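PDB 3CNE: protein ppBat from Bacteroides thetaiotaomicron VPI-5482, which binds flavin derivatives such as lumichrome, riboflavin, FMN and FAD as a homodimer and may serve as a flavin storage protein. Local coordinates for residues K4-A9 with D65-L70. Numbering follows the deposited sequence.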
# COMPACT_ATOMS: atom_id res chain seq x y z
N LYS A 4 -4.93 21.05 0.25
CA LYS A 4 -4.73 20.14 1.38
C LYS A 4 -5.79 19.03 1.35
O LYS A 4 -6.94 19.30 1.09
CB LYS A 4 -4.75 20.91 2.69
CG LYS A 4 -3.79 22.09 2.69
CD LYS A 4 -3.51 22.61 4.09
CE LYS A 4 -2.68 23.90 4.04
NZ LYS A 4 -2.28 24.33 5.42
N VAL A 5 -5.36 17.79 1.59
CA VAL A 5 -6.24 16.61 1.52
C VAL A 5 -6.42 16.03 2.91
O VAL A 5 -5.43 15.79 3.61
CB VAL A 5 -5.64 15.49 0.59
CG1 VAL A 5 -6.61 14.35 0.41
CG2 VAL A 5 -5.22 16.05 -0.76
N ALA A 6 -7.66 15.82 3.32
CA ALA A 6 -7.90 15.02 4.50
C ALA A 6 -8.12 13.60 4.05
O ALA A 6 -9.05 13.30 3.29
CB ALA A 6 -9.10 15.55 5.30
N VAL A 7 -7.24 12.70 4.50
CA VAL A 7 -7.35 11.29 4.22
C VAL A 7 -8.00 10.56 5.41
O VAL A 7 -7.51 10.65 6.54
CB VAL A 7 -5.97 10.69 3.91
CG1 VAL A 7 -6.09 9.22 3.55
CG2 VAL A 7 -5.31 11.47 2.75
N LEU A 8 -9.07 9.82 5.13
CA LEU A 8 -9.74 9.04 6.18
C LEU A 8 -9.39 7.58 6.04
O LEU A 8 -9.67 6.97 4.99
CB LEU A 8 -11.25 9.22 6.10
CG LEU A 8 -11.82 10.64 6.01
CD1 LEU A 8 -13.35 10.57 5.98
CD2 LEU A 8 -11.36 11.52 7.17
N ALA A 9 -8.78 7.03 7.09
CA ALA A 9 -8.39 5.63 7.14
C ALA A 9 -9.26 4.87 8.13
O ALA A 9 -9.30 5.21 9.32
CB ALA A 9 -6.89 5.50 7.49
N ASP A 65 -13.34 22.92 6.55
CA ASP A 65 -13.07 24.03 5.62
C ASP A 65 -11.56 24.34 5.58
O ASP A 65 -11.12 25.22 4.85
CB ASP A 65 -13.91 25.26 5.99
CG ASP A 65 -14.59 25.89 4.78
OD1 ASP A 65 -14.15 25.68 3.61
OD2 ASP A 65 -15.56 26.64 5.00
N GLU A 66 -10.77 23.59 6.33
CA GLU A 66 -9.32 23.71 6.35
C GLU A 66 -8.70 22.86 5.24
O GLU A 66 -7.50 22.90 5.01
CB GLU A 66 -8.82 23.17 7.67
CG GLU A 66 -7.96 24.11 8.47
CD GLU A 66 -8.09 23.83 9.95
OE1 GLU A 66 -9.08 24.34 10.55
OE2 GLU A 66 -7.23 23.10 10.50
N PHE A 67 -9.54 22.07 4.57
CA PHE A 67 -9.06 21.13 3.57
C PHE A 67 -9.77 21.38 2.25
O PHE A 67 -10.82 22.02 2.23
CB PHE A 67 -9.27 19.70 4.06
CG PHE A 67 -8.40 19.33 5.23
CD1 PHE A 67 -7.15 18.76 5.04
CD2 PHE A 67 -8.83 19.56 6.54
CE1 PHE A 67 -6.34 18.40 6.13
CE2 PHE A 67 -8.02 19.21 7.63
CZ PHE A 67 -6.78 18.63 7.43
N ASP A 68 -9.17 20.93 1.16
CA ASP A 68 -9.74 21.12 -0.18
C ASP A 68 -10.40 19.83 -0.71
O ASP A 68 -11.16 19.85 -1.67
CB ASP A 68 -8.64 21.57 -1.12
CG ASP A 68 -8.03 22.89 -0.69
OD1 ASP A 68 -8.66 23.93 -0.94
OD2 ASP A 68 -6.95 22.90 -0.08
N ALA A 69 -10.03 18.71 -0.09
CA ALA A 69 -10.34 17.39 -0.61
C ALA A 69 -10.45 16.41 0.54
O ALA A 69 -9.79 16.58 1.56
CB ALA A 69 -9.27 16.91 -1.60
N LEU A 70 -11.30 15.41 0.36
CA LEU A 70 -11.39 14.27 1.25
C LEU A 70 -11.11 13.01 0.44
O LEU A 70 -11.66 12.83 -0.66
CB LEU A 70 -12.78 14.20 1.87
CG LEU A 70 -13.12 13.16 2.95
CD1 LEU A 70 -14.31 13.62 3.76
CD2 LEU A 70 -13.49 11.83 2.30
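Lys4 O is gripped by two successive backbone amides where strand 69-73 begins beside strand 4-9. Asp68 N makes the strong bond, 2.8 Å to Lys4 O and nearly straight at 165°, whereas Ala69 N adds a weak, bent one at 3.4 Å to the same oxygen. The Asp68 carboxylate takes the N-H of the same residue: its OD2 accepts Lys4 N at 2.8 Å through the anti lone pair. CG of Asp68 stands beside its own backbone N (chi1 -62°), which brings the carboxylate to Lys4 N, so that the side chain and backbone of Asp68 hold the N-H and the C=O of one residue and together fix the start of the pairing. Regular parallel pairing follows, with Ala6 N bonded to Ala69 O at 2.9 Å and Leu70 CA making a CA-H...O contact to Ala6 O. Phe67, just ahead of the strand, lays its ring against strand 4-9. Ala6 CB sits over one face, 3.9 Å from the ring centroid and 16° off the normal, a CH-pi contact displaced toward the rim at CG and CD1; Lys4 O lies at the ring edge, in plane. Farther along the sheet face that carries Ala6, Leu8 and Leu70 cross at about a right angle, Leu8 CD1 resting 3.9 Å from both Leu70 CD1 and CD2. On the opposite face of the sheet Val5 CG1 meets Ala69 CB more loosely, at 4.2 Å. The two strands are neighbours in the central, mainly parallel sheet of this DJ-1/PfpI-family fold. Strand 31-36 hydrogen-bonds to the far edge of strand 4-9; helix 88-102 packs on the face of Ala6, Leu8 and Leu70, with Phe100 also touching Phe67, while helix 15-27 lies on the face of Val5 and Val7.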